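Local coordinates for protein glycoside Hydrolase Family 43_12 (Metagenome, PDB 7JVH) that probably hydrolyses glycosidic bonds of plant cell-wall carbohydrates, such as xylosides or arabinosides, as a family 43 glycoside hydrolase from a gut microbial community, at residues N45-N50 / S358-M363; S54-G59 / T336-V341; L94-Q99 / E368-K373; I41-P46 / N379-Y384. All coordinates share one frame; numbering follows the deposited sequence.

Contact 1. Residues N45-N50 / S358-M363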
loop_
_atom_site.group_PDB
_atom_site.type_symbol
_atom_site.label_atom_id
_atom_site.label_comp_id
_atom_site.label_asym_id
_atom_site.label_seq_id
_atom_site.Cartn_x
_atom_site.Cartn_y
_atom_site.Cartn_z
ATOM N N ASN A 45 13.310 20.829 -4.980
ATOM C CA ASN A 45 14.267 20.026 -5.728
ATOM C C ASN A 45 13.686 19.694 -7.096
ATOM O O ASN A 45 13.271 18.562 -7.328
ATOM C CB ASN A 45 14.580 18.725 -4.979
ATOM C CG ASN A 45 15.213 18.949 -3.627
ATOM O OD1 ASN A 45 16.445 18.912 -3.508
ATOM N ND2 ASN A 45 14.377 19.137 -2.586
ATOM N N PRO A 46 13.592 20.676 -8.026
ATOM C CA PRO A 46 13.155 20.396 -9.392
ATOM C C PRO A 46 14.093 19.412 -10.101
ATOM O O PRO A 46 15.310 19.397 -9.837
ATOM C CB PRO A 46 13.232 21.778 -10.076
ATOM C CG PRO A 46 14.089 22.616 -9.191
ATOM C CD PRO A 46 13.864 22.103 -7.802
ATOM N N LEU A 47 13.513 18.611 -11.004
ATOM C CA LEU A 47 14.236 17.579 -11.733
ATOM C C LEU A 47 15.088 18.155 -12.873
ATOM O O LEU A 47 14.642 19.029 -13.608
ATOM C CB LEU A 47 13.260 16.543 -12.311
ATOM C CG LEU A 47 12.427 15.720 -11.315
ATOM C CD1 LEU A 47 11.270 15.005 -11.998
ATOM C CD2 LEU A 47 13.319 14.730 -10.588
ATOM N N LYS A 48 16.315 17.640 -13.005
ATOM C CA LYS A 48 17.101 17.773 -14.217
ATOM C C LYS A 48 16.588 16.755 -15.229
ATOM O O LYS A 48 15.954 15.779 -14.850
ATOM C CB LYS A 48 18.588 17.537 -13.935
ATOM C CG LYS A 48 19.258 18.688 -13.205
ATOM C CD LYS A 48 20.648 18.298 -12.731
ATOM C CE LYS A 48 21.333 19.468 -12.033
ATOM N NZ LYS A 48 22.649 19.016 -11.485
ATOM N N PRO A 49 16.864 16.929 -16.540
ATOM C CA PRO A 49 16.303 16.045 -17.567
ATOM C C PRO A 49 16.516 14.542 -17.364
ATOM O O PRO A 49 15.717 13.770 -17.891
ATOM C CB PRO A 49 17.027 16.505 -18.853
ATOM C CG PRO A 49 17.422 17.916 -18.579
ATOM C CD PRO A 49 17.727 17.985 -17.107
ATOM N N ASN A 50 17.575 14.171 -16.648
ATOM C CA ASN A 50 17.925 12.743 -16.461
ATOM C C ASN A 50 17.648 12.292 -15.031
ATOM O O ASN A 50 18.247 11.312 -14.608
ATOM C CB ASN A 50 19.414 12.522 -16.702
ATOM C CG ASN A 50 20.253 13.137 -15.611
ATOM O OD1 ASN A 50 20.031 14.273 -15.231
ATOM N ND2 ASN A 50 21.208 12.392 -15.095
ATOM N N SER A 358 18.155 10.833 -0.746
ATOM C CA SER A 358 17.621 12.054 -1.298
ATOM C C SER A 358 16.510 11.688 -2.256
ATOM O O SER A 358 16.463 10.580 -2.802
ATOM C CB SER A 358 18.696 12.908 -1.970
ATOM O OG SER A 358 19.405 12.149 -2.913
ATOM N N ILE A 359 15.618 12.659 -2.447
ATOM C CA ILE A 359 14.448 12.550 -3.301
ATOM C C ILE A 359 14.764 12.305 -4.774
ATOM O O ILE A 359 13.947 11.736 -5.483
ATOM C CB ILE A 359 13.573 13.798 -3.109
ATOM C CG1 ILE A 359 12.124 13.485 -3.450
ATOM C CG2 ILE A 359 14.121 14.980 -3.881
ATOM C CD1 ILE A 359 11.434 12.569 -2.472
ATOM N N LYS A 360 15.964 12.715 -5.210
ATOM C CA LYS A 360 16.392 12.602 -6.609
ATOM C C LYS A 360 17.411 11.515 -6.795
ATOM O O LYS A 360 18.322 11.396 -6.014
ATOM C CB LYS A 360 16.994 13.901 -7.091
ATOM C CG LYS A 360 15.963 15.003 -7.220
ATOM C CD LYS A 360 16.607 16.375 -7.145
ATOM C CE LYS A 360 17.263 16.784 -8.433
ATOM N NZ LYS A 360 18.287 17.841 -8.213
ATOM N N GLN A 361 17.225 10.772 -7.876
ATOM C CA GLN A 361 18.112 9.675 -8.303
ATOM C C GLN A 361 18.319 9.851 -9.799
ATOM O O GLN A 361 17.388 10.302 -10.462
ATOM C CB GLN A 361 17.405 8.329 -8.163
ATOM C CG GLN A 361 17.021 7.977 -6.741
ATOM C CD GLN A 361 18.248 7.521 -6.013
ATOM O OE1 GLN A 361 19.020 6.747 -6.545
ATOM N NE2 GLN A 361 18.445 8.020 -4.809
ATOM N N LYS A 362 19.496 9.503 -10.306
ATOM C CA LYS A 362 19.686 9.603 -11.763
ATOM C C LYS A 362 18.904 8.450 -12.376
ATOM O O LYS A 362 18.914 7.396 -11.787
ATOM C CB LYS A 362 21.179 9.527 -12.072
ATOM C CG LYS A 362 22.069 10.208 -11.046
ATOM C CD LYS A 362 23.545 9.991 -11.263
ATOM C CE LYS A 362 24.221 9.225 -10.148
ATOM N NZ LYS A 362 25.296 10.007 -9.499
HETATM N N MSE A 363 18.267 8.654 -13.526
HETATM C CA MSE A 363 17.523 7.564 -14.209
HETATM C C MSE A 363 18.510 6.688 -14.989
HETATM O O MSE A 363 19.660 7.064 -15.151
HETATM C CB MSE A 363 16.553 8.131 -15.251
HETATM C CG MSE A 363 15.472 9.043 -14.730
HETATM SE SE MSE A 363 14.182 9.503 -16.094
HETATM C CE MSE A 363 13.500 7.895 -16.802
#
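The two linkers that join the C-terminal sandwich to the five-bladed propeller meet here, with N45-N50 on the way into the propeller and S358-M363 on the way out, their end-to-end directions only 9° apart. K360 carries much of the packing. Its chain rises extended from the strand 360-362 and then bends at the third torsion (chi3 79°), which carries its end against the backbone of the incoming loop. K360 CD lies 3.8 Å from N45 CB, and K360 CE sits 3.6 Å from P46 O. Nearer its root K360 CG faces L47 CD2, so the aliphatic part of a lysine does the packing. Its ammonium group looks to E51 in a long, weak ion pair. N45 also lays its CB 3.9 Å from I359 CG2, the two side chains passing at a slant, while its ND2 gives to I41 O of the helix 40-43. At the other end one backbone bond fastens the pair: M363 N gives to N50 O at 2.9 Å. CG of the selenomethionine M363 comes within 3.6 Å of N50 O, and the rest of its chain turns away to F52, I95 and N369. An alanine in place of K360 would remove the methylenes beside N45 and P46, which is likely to open a gap there and to cost E51 its weak ion pair with this lysine. Aliphatic methylenes at one end and a single backbone bond at the other imply adhesion by shape more than by charge.

Contact 2. Residues S54-G59 / T336-V341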
loop_
_atom_site.group_PDB
_atom_site.type_symbol
_atom_site.label_atom_id
_atom_site.label_comp_id
_atom_site.label_asym_id
_atom_site.label_seq_id
_atom_site.Cartn_x
_atom_site.Cartn_y
_atom_site.Cartn_z
ATOM N N SER A 54 12.219 9.540 -6.123
ATOM C CA SER A 54 12.190 8.358 -5.246
ATOM C C SER A 54 11.754 8.798 -3.850
ATOM O O SER A 54 12.463 9.507 -3.169
ATOM C CB SER A 54 13.480 7.634 -5.213
ATOM O OG SER A 54 13.318 6.399 -4.560
ATOM N N PRO A 55 10.492 8.144 -3.406
ATOM C CA PRO A 55 9.764 6.952 -3.857
ATOM C C PRO A 55 9.034 7.024 -5.197
ATOM O O PRO A 55 8.386 8.023 -5.511
ATOM C CB PRO A 55 8.723 6.772 -2.752
ATOM C CG PRO A 55 8.466 8.143 -2.240
ATOM C CD PRO A 55 9.811 8.821 -2.290
ATOM N N ILE A 56 9.112 5.937 -5.957
ATOM C CA ILE A 56 8.477 5.856 -7.300
ATOM C C ILE A 56 6.974 5.667 -7.150
ATOM O O ILE A 56 6.273 5.939 -8.105
ATOM C CB ILE A 56 9.121 4.754 -8.150
ATOM C CG1 ILE A 56 8.814 3.361 -7.603
ATOM C CG2 ILE A 56 10.612 4.997 -8.262
ATOM C CD1 ILE A 56 9.930 2.378 -7.818
ATOM N N LEU A 57 6.542 5.101 -6.031
ATOM C CA LEU A 57 5.120 5.004 -5.695
ATOM C C LEU A 57 4.920 5.717 -4.378
ATOM O O LEU A 57 5.380 5.273 -3.349
ATOM C CB LEU A 57 4.655 3.560 -5.592
ATOM C CG LEU A 57 4.870 2.617 -6.766
ATOM C CD1 LEU A 57 4.462 1.201 -6.380
ATOM C CD2 LEU A 57 4.091 3.071 -7.982
ATOM N N GLN A 58 4.249 6.863 -4.440
ATOM C CA GLN A 58 3.949 7.698 -3.296
ATOM C C GLN A 58 2.679 7.167 -2.660
ATOM O O GLN A 58 1.806 6.641 -3.353
ATOM C CB GLN A 58 3.746 9.148 -3.751
ATOM C CG GLN A 58 4.959 9.785 -4.401
ATOM C CD GLN A 58 4.626 11.036 -5.188
ATOM O OE1 GLN A 58 3.869 10.987 -6.149
ATOM N NE2 GLN A 58 5.201 12.171 -4.780
ATOM N N GLY A 59 2.571 7.340 -1.342
ATOM C CA GLY A 59 1.441 6.842 -0.567
ATOM C C GLY A 59 1.597 5.364 -0.217
ATOM O O GLY A 59 2.625 4.748 -0.541
ATOM N N THR A 336 6.931 2.760 -1.819
ATOM C CA THR A 336 7.887 1.957 -2.607
ATOM C C THR A 336 9.006 2.847 -3.126
ATOM O O THR A 336 8.759 3.618 -4.029
ATOM C CB THR A 336 7.237 1.381 -3.857
ATOM O OG1 THR A 336 6.282 0.437 -3.402
ATOM C CG2 THR A 336 8.233 0.684 -4.749
ATOM N N PHE A 337 10.195 2.699 -2.563
ATOM C CA PHE A 337 11.372 3.478 -2.989
ATOM C C PHE A 337 12.215 2.623 -3.912
ATOM O O PHE A 337 12.075 1.423 -3.915
ATOM C CB PHE A 337 12.286 3.730 -1.802
ATOM C CG PHE A 337 11.768 4.767 -0.852
ATOM C CD1 PHE A 337 10.628 4.535 -0.113
ATOM C CD2 PHE A 337 12.418 5.972 -0.707
ATOM C CE1 PHE A 337 10.158 5.491 0.761
ATOM C CE2 PHE A 337 11.949 6.922 0.174
ATOM C CZ PHE A 337 10.819 6.680 0.903
HETATM N N MSE A 338 13.115 3.239 -4.670
HETATM C CA MSE A 338 14.015 2.445 -5.534
HETATM C C MSE A 338 15.434 2.978 -5.415
HETATM O O MSE A 338 15.590 4.106 -4.973
HETATM C CB MSE A 338 13.552 2.404 -6.985
HETATM C CG MSE A 338 13.990 1.148 -7.677
HETATM SE SE MSE A 338 13.699 1.203 -9.560
HETATM C CE MSE A 338 12.402 -0.014 -10.249
ATOM N N LEU A 339 16.413 2.145 -5.759
ATOM C CA LEU A 339 17.854 2.484 -5.709
ATOM C C LEU A 339 18.580 1.583 -6.707
ATOM O O LEU A 339 18.099 0.489 -6.960
ATOM C CB LEU A 339 18.372 2.199 -4.302
ATOM C CG LEU A 339 18.290 3.329 -3.288
ATOM C CD1 LEU A 339 19.033 2.961 -2.026
ATOM C CD2 LEU A 339 18.848 4.607 -3.862
ATOM N N PRO A 340 19.708 2.001 -7.306
ATOM C CA PRO A 340 20.446 1.153 -8.221
ATOM C C PRO A 340 21.229 0.141 -7.377
ATOM O O PRO A 340 21.597 0.463 -6.290
ATOM C CB PRO A 340 21.406 2.124 -8.915
ATOM C CG PRO A 340 20.921 3.482 -8.528
ATOM C CD PRO A 340 20.326 3.299 -7.159
ATOM N N VAL A 341 21.465 -1.052 -7.906
ATOM C CA VAL A 341 22.204 -2.064 -7.104
ATOM C C VAL A 341 23.423 -2.570 -7.876
ATOM O O VAL A 341 23.246 -3.076 -8.958
ATOM C CB VAL A 341 21.273 -3.224 -6.705
ATOM C CG1 VAL A 341 22.049 -4.419 -6.183
ATOM C CG2 VAL A 341 20.240 -2.783 -5.690
#
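P55 lies over one face of the F337 ring, with CB 3.9 Å from the ring centroid and only 9° off the normal, a clear CH-pi contact. The ring of P55 follows a cis peptide bond and runs alongside the phenylalanine. P55 CD also lies 3.8 Å from F337 CE2. F319, from the adjacent strand 316-322, meets the same aromatic ring. Next to it, S54 OG is turned away from its own backbone N (chi1 -169°) and there accepts from M338 N at 3.2 Å in an almost straight bond (178°). I56 and L57 then both face T336, forming a classic beta bulge: the two successive amides share T336 O, I56 N at 3.0 Å and L57 N at 3.3 Å, each bond weak, and T336 N returns a weak bond to L57 O. The side chain of T336 is split between two neighbours. T336 CG2 packs 3.9 Å from I56 CD1, whereas T336 OG1 lies 3.6 Å from L57 CD1 and takes its polar partners from Y61 and N77. I56 CD1 reaches on to M338 CB, 3.7 Å away. The loop is thereby attached to the third strand of the last propeller blade shortly before the chain enters the first. Every touching residue is buried, and the weak bulge bonds, backed by one straight serine bond and close apolar packing, imply that the hold is spread over many small interactions.

Contact 3. Residues L94-Q99 / E368-K373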
loop_
_atom_site.group_PDB
_atom_site.type_symbol
_atom_site.label_atom_id
_atom_site.label_comp_id
_atom_site.label_asym_id
_atom_site.label_seq_id
_atom_site.Cartn_x
_atom_site.Cartn_y
_atom_site.Cartn_z
ATOM N N LEU A 94 11.668 0.745 -15.634
ATOM C CA LEU A 94 11.682 0.842 -14.135
ATOM C C LEU A 94 11.436 2.256 -13.605
ATOM O O LEU A 94 11.575 2.433 -12.410
ATOM C CB LEU A 94 12.951 0.274 -13.493
ATOM C CG LEU A 94 13.333 -1.156 -13.836
ATOM C CD1 LEU A 94 14.723 -1.430 -13.323
ATOM C CD2 LEU A 94 12.357 -2.132 -13.225
ATOM N N ILE A 95 11.140 3.221 -14.467
ATOM C CA ILE A 95 10.839 4.613 -14.028
ATOM C C ILE A 95 9.401 4.967 -14.390
ATOM O O ILE A 95 8.728 5.574 -13.587
ATOM C CB ILE A 95 11.811 5.603 -14.683
ATOM C CG1 ILE A 95 13.259 5.168 -14.492
ATOM C CG2 ILE A 95 11.576 7.001 -14.155
ATOM C CD1 ILE A 95 13.949 5.868 -13.380
ATOM N N ASN A 96 8.980 4.600 -15.585
ATOM C CA ASN A 96 7.615 4.927 -16.041
ATOM C C ASN A 96 6.732 3.704 -15.847
ATOM O O ASN A 96 6.896 2.728 -16.561
ATOM C CB ASN A 96 7.635 5.480 -17.461
ATOM C CG ASN A 96 8.647 6.591 -17.597
ATOM O OD1 ASN A 96 8.394 7.714 -17.196
ATOM N ND2 ASN A 96 9.813 6.273 -18.118
ATOM N N TRP A 97 5.805 3.809 -14.905
ATOM C CA TRP A 97 4.929 2.670 -14.563
ATOM C C TRP A 97 3.470 2.946 -14.903
ATOM O O TRP A 97 3.021 4.070 -14.746
ATOM C CB TRP A 97 5.062 2.402 -13.072
ATOM C CG TRP A 97 6.431 2.016 -12.630
ATOM C CD1 TRP A 97 7.427 2.836 -12.210
ATOM C CD2 TRP A 97 6.927 0.682 -12.494
ATOM N NE1 TRP A 97 8.514 2.106 -11.837
ATOM C CE2 TRP A 97 8.237 0.781 -12.005
ATOM C CE3 TRP A 97 6.391 -0.579 -12.748
ATOM C CZ2 TRP A 97 9.022 -0.336 -11.767
ATOM C CZ3 TRP A 97 7.169 -1.683 -12.514
ATOM C CH2 TRP A 97 8.463 -1.558 -12.031
ATOM N N VAL A 98 2.806 1.913 -15.397
ATOM C CA VAL A 98 1.367 1.881 -15.644
ATOM C C VAL A 98 0.771 0.819 -14.709
ATOM O O VAL A 98 1.238 -0.326 -14.688
ATOM C CB VAL A 98 1.060 1.520 -17.123
ATOM C CG1 VAL A 98 -0.443 1.458 -17.376
ATOM C CG2 VAL A 98 1.706 2.516 -18.063
ATOM N N GLN A 99 -0.248 1.208 -13.931
ATOM C CA GLN A 99 -1.028 0.251 -13.145
ATOM C C GLN A 99 -1.916 -0.521 -14.115
ATOM O O GLN A 99 -2.771 0.072 -14.782
ATOM C CB GLN A 99 -1.872 0.926 -12.057
ATOM C CG GLN A 99 -2.651 -0.077 -11.208
ATOM C CD GLN A 99 -3.107 0.439 -9.844
ATOM O OE1 GLN A 99 -3.061 1.621 -9.568
ATOM N NE2 GLN A 99 -3.563 -0.477 -8.986
ATOM N N GLU A 368 13.695 8.592 -20.427
ATOM C CA GLU A 368 13.174 9.948 -20.131
ATOM C C GLU A 368 12.000 9.828 -19.154
ATOM O O GLU A 368 11.276 8.837 -19.210
ATOM C CB GLU A 368 12.800 10.712 -21.400
ATOM C CG GLU A 368 12.314 9.826 -22.525
ATOM C CD GLU A 368 12.188 10.504 -23.877
ATOM O OE1 GLU A 368 11.061 10.841 -24.255
ATOM O OE2 GLU A 368 13.217 10.685 -24.545
ATOM N N ASN A 369 11.846 10.839 -18.309
ATOM C CA ASN A 369 10.811 10.896 -17.256
ATOM C C ASN A 369 9.442 11.245 -17.835
ATOM O O ASN A 369 9.222 12.401 -18.157
ATOM C CB ASN A 369 11.247 11.902 -16.201
ATOM C CG ASN A 369 10.580 11.684 -14.872
ATOM O OD1 ASN A 369 9.380 11.498 -14.818
ATOM N ND2 ASN A 369 11.350 11.722 -13.809
ATOM N N LYS A 370 8.557 10.259 -17.936
ATOM C CA LYS A 370 7.196 10.444 -18.411
ATOM C C LYS A 370 6.171 10.256 -17.283
ATOM O O LYS A 370 4.989 10.076 -17.544
ATOM C CB LYS A 370 6.926 9.491 -19.581
ATOM C CG LYS A 370 7.854 9.723 -20.752
ATOM C CD LYS A 370 7.578 8.807 -21.940
ATOM C CE LYS A 370 8.053 7.373 -21.698
ATOM N NZ LYS A 370 8.123 6.606 -22.972
ATOM N N THR A 371 6.627 10.329 -16.030
ATOM C CA THR A 371 5.749 10.162 -14.877
ATOM C C THR A 371 4.639 11.212 -14.944
ATOM O O THR A 371 4.891 12.368 -15.268
ATOM C CB THR A 371 6.499 10.268 -13.538
ATOM O OG1 THR A 371 7.141 11.549 -13.444
ATOM C CG2 THR A 371 7.549 9.157 -13.413
ATOM N N GLY A 372 3.401 10.773 -14.769
ATOM C CA GLY A 372 2.262 11.700 -14.811
ATOM C C GLY A 372 1.853 12.022 -16.229
ATOM O O GLY A 372 0.778 12.592 -16.412
ATOM N N LYS A 373 2.687 11.664 -17.200
ATOM C CA LYS A 373 2.345 11.961 -18.610
ATOM C C LYS A 373 1.731 10.709 -19.220
ATOM O O LYS A 373 2.103 9.637 -18.803
ATOM C CB LYS A 373 3.578 12.413 -19.397
ATOM C CG LYS A 373 4.042 13.847 -19.178
ATOM C CD LYS A 373 3.033 14.717 -18.475
ATOM C CE LYS A 373 3.645 15.935 -17.821
ATOM N NZ LYS A 373 3.771 15.768 -16.355
#
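E368 enters the contact through its backbone, its O accepting from N96 ND2 at 3.1 Å. N369 starts its side chain away from the 94-99 segment and builds an Asx turn, OD1 accepting from T371 N at 3.2 Å, and also takes T371 OG1 at 2.6 Å. At K370 the second half of the N96 amide comes into play: K370 N gives to N96 OD1 at 2.7 Å, the donor tilted 27° from the carbonyl plane, and K370 CB rests 3.3 Å from the same oxygen. One carboxamide thus grips two backbone sites of the linker, set against it by CG lying opposite the carbonyl carbon of N96 (chi1 -50°). N96 stands in the turn between strands 85-91 and 98-102, the outer hairpin of the first propeller blade, so the linker is pinned against that blade's rim. With a leucine in place of N96, E368 O and K370 N would probably both lose this partner, and the linker would be freer to shift. T371 adds a van der Waals touch, its CG2 methyl 3.8 Å from I95 O. From K370 the chain makes a type II turn, closed by K373 N to K370 O at 2.8 Å.

Contact 4. Residues I41-P46 / N379-Y384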
loop_
_atom_site.group_PDB
_atom_site.type_symbol
_atom_site.label_atom_id
_atom_site.label_comp_id
_atom_site.label_asym_id
_atom_site.label_seq_id
_atom_site.Cartn_x
_atom_site.Cartn_y
_atom_site.Cartn_z
ATOM N N ILE A 41 9.376 19.109 -0.569
ATOM C CA ILE A 41 10.569 18.441 -1.051
ATOM C C ILE A 41 10.709 18.485 -2.589
ATOM O O ILE A 41 11.809 18.630 -3.111
ATOM C CB ILE A 41 10.662 16.976 -0.531
ATOM C CG1 ILE A 41 12.088 16.433 -0.649
ATOM C CG2 ILE A 41 9.694 16.068 -1.269
ATOM C CD1 ILE A 41 13.051 17.061 0.342
ATOM N N TYR A 42 9.585 18.340 -3.294
ATOM C CA TYR A 42 9.561 18.299 -4.746
ATOM C C TYR A 42 9.690 19.711 -5.316
ATOM O O TYR A 42 10.381 19.913 -6.330
ATOM C CB TYR A 42 8.280 17.648 -5.258
ATOM C CG TYR A 42 8.072 16.246 -4.728
ATOM C CD1 TYR A 42 8.997 15.255 -4.994
ATOM C CD2 TYR A 42 6.948 15.909 -3.964
ATOM C CE1 TYR A 42 8.826 13.982 -4.533
ATOM C CE2 TYR A 42 6.767 14.621 -3.491
ATOM C CZ TYR A 42 7.711 13.663 -3.778
ATOM O OH TYR A 42 7.554 12.379 -3.322
ATOM N N ALA A 43 9.023 20.675 -4.662
ATOM C CA ALA A 43 9.076 22.084 -5.039
ATOM C C ALA A 43 10.486 22.678 -4.890
ATOM O O ALA A 43 10.901 23.501 -5.692
ATOM C CB ALA A 43 8.069 22.875 -4.207
ATOM N N LYS A 44 11.198 22.246 -3.846
ATOM C CA LYS A 44 12.558 22.673 -3.543
ATOM C C LYS A 44 13.660 21.930 -4.315
ATOM O O LYS A 44 14.796 22.376 -4.313
ATOM C CB LYS A 44 12.843 22.526 -2.052
ATOM C CG LYS A 44 11.993 23.410 -1.140
ATOM C CD LYS A 44 12.230 23.141 0.339
ATOM C CE LYS A 44 13.728 22.936 0.592
ATOM N NZ LYS A 44 14.116 23.243 1.981
ATOM N N ASN A 45 13.310 20.829 -4.980
ATOM C CA ASN A 45 14.267 20.026 -5.728
ATOM C C ASN A 45 13.686 19.694 -7.096
ATOM O O ASN A 45 13.271 18.562 -7.328
ATOM C CB ASN A 45 14.580 18.725 -4.979
ATOM C CG ASN A 45 15.213 18.949 -3.627
ATOM O OD1 ASN A 45 16.445 18.912 -3.508
ATOM N ND2 ASN A 45 14.377 19.137 -2.586
ATOM N N PRO A 46 13.592 20.676 -8.026
ATOM C CA PRO A 46 13.155 20.396 -9.392
ATOM C C PRO A 46 14.093 19.412 -10.101
ATOM O O PRO A 46 15.310 19.397 -9.837
ATOM C CB PRO A 46 13.232 21.778 -10.076
ATOM C CG PRO A 46 14.089 22.616 -9.191
ATOM C CD PRO A 46 13.864 22.103 -7.802
ATOM N N ASN A 379 4.129 11.175 -10.193
ATOM C CA ASN A 379 5.063 11.361 -9.085
ATOM C C ASN A 379 5.295 12.856 -8.886
ATOM O O ASN A 379 4.657 13.684 -9.559
ATOM C CB ASN A 379 6.374 10.601 -9.310
ATOM C CG ASN A 379 6.952 10.057 -8.015
ATOM O OD1 ASN A 379 7.366 10.823 -7.136
ATOM N ND2 ASN A 379 6.951 8.743 -7.868
ATOM N N GLY A 380 6.168 13.219 -7.946
ATOM C CA GLY A 380 6.346 14.613 -7.575
ATOM C C GLY A 380 5.033 15.231 -7.092
ATOM O O GLY A 380 4.220 14.563 -6.463
ATOM N N ASN A 381 4.854 16.518 -7.383
ATOM C CA ASN A 381 3.628 17.253 -7.120
ATOM C C ASN A 381 2.831 17.341 -8.410
ATOM O O ASN A 381 3.364 17.652 -9.464
ATOM C CB ASN A 381 3.928 18.639 -6.567
ATOM C CG ASN A 381 4.369 18.599 -5.129
ATOM O OD1 ASN A 381 4.042 17.665 -4.406
ATOM N ND2 ASN A 381 5.109 19.598 -4.694
ATOM N N PHE A 382 1.534 17.033 -8.307
ATOM C CA PHE A 382 0.658 16.879 -9.448
ATOM C C PHE A 382 -0.790 17.029 -9.000
ATOM O O PHE A 382 -1.077 17.127 -7.810
ATOM C CB PHE A 382 0.882 15.531 -10.112
ATOM C CG PHE A 382 0.570 14.357 -9.222
ATOM C CD1 PHE A 382 -0.701 13.829 -9.152
ATOM C CD2 PHE A 382 1.572 13.775 -8.453
ATOM C CE1 PHE A 382 -0.967 12.749 -8.340
ATOM C CE2 PHE A 382 1.309 12.693 -7.649
ATOM C CZ PHE A 382 0.036 12.178 -7.584
ATOM N N THR A 383 -1.693 17.056 -9.980
ATOM C CA THR A 383 -3.119 17.139 -9.762
ATOM C C THR A 383 -3.776 16.030 -10.557
ATOM O O THR A 383 -3.499 15.871 -11.753
ATOM C CB THR A 383 -3.688 18.502 -10.181
ATOM O OG1 THR A 383 -3.318 19.467 -9.196
ATOM C CG2 THR A 383 -5.197 18.473 -10.290
ATOM N N TYR A 384 -4.636 15.259 -9.866
ATOM C CA TYR A 384 -5.466 14.238 -10.475
ATOM C C TYR A 384 -6.922 14.670 -10.324
ATOM O O TYR A 384 -7.453 14.716 -9.212
ATOM C CB TYR A 384 -5.218 12.890 -9.814
ATOM C CG TYR A 384 -6.163 11.780 -10.236
ATOM C CD1 TYR A 384 -6.543 11.631 -11.560
ATOM C CD2 TYR A 384 -6.657 10.855 -9.300
ATOM C CE1 TYR A 384 -7.399 10.625 -11.951
ATOM C CE2 TYR A 384 -7.512 9.828 -9.696
ATOM C CZ TYR A 384 -7.879 9.720 -11.019
ATOM O OH TYR A 384 -8.724 8.723 -11.446
HETATM O O HOH W 1 8.615 10.581 -4.877
#
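Aromatic packing on a bare backbone joins Y42, in the short helix 40-43, to the bend N379-N381 that leads into the sandwich strand 383-386. Y42 CG is set opposite its carbonyl carbon (chi1 -57°), directing the ring to G380. G380 CA stands over the centre of the Y42 ring, 3.7 Å from its centroid and 10° off the normal, a CH-pi contact made by the backbone carbon itself. The opposite face is covered by I41 CG2, 3.7 Å above the plane of the Y42 ring, so the ring is clamped between its helix neighbour and the bend. N381 comes in at the edge: its OD1 lies near the ring plane, 3.4 Å from Y42 CD2, with the amide turned almost square to the ring (86°). N381 ND2 rests 3.8 Å from Y42 CB and is tied to D39 O just before the helix. Here the two interdomain linkers approach each other at their sandwich end, since the chain passes through 41-46 on leaving the sandwich's strand 28-37 and returns through 379-384 to pair with that same strand. At the far end of the ring the hydroxyl and N379 OD1 are 4.1 Å apart, and a water bridges them, accepting from Y42 OH at 2.6 Å and donating to N379 OD1 at 2.6 Å. The same OD1 also accepts from G380 N, at 2.8 Å, which restrains the rotation of the N379 amide. Y42 OH has a weak bond with Q58 as well, and Y53 meets the Y42 ring edge-to-face.

How the contacts relate
Contact 2 is the core member, with every touching residue buried; contacts 1, 3 and 4 are partly buried and lie nearer the surface. Contacts 1 and 4 start from the same incoming linker, sharing N45 and P46, and I359 packs on I41 and Y42 between them. Contact 3 fastens the return linker to the first blade, while contact 2 binds the incoming loop to the last. The chemistry changes: apolar packing, weak bulge bonds and one straight serine bond inside, a lysine's methylenes at the linker pair, an amide gripping backbone in contact 3, and a ring, glycine and water in contact 4. I359 O to S54 N, and P55 O to N379 ND2, stitch neighbouring contacts together.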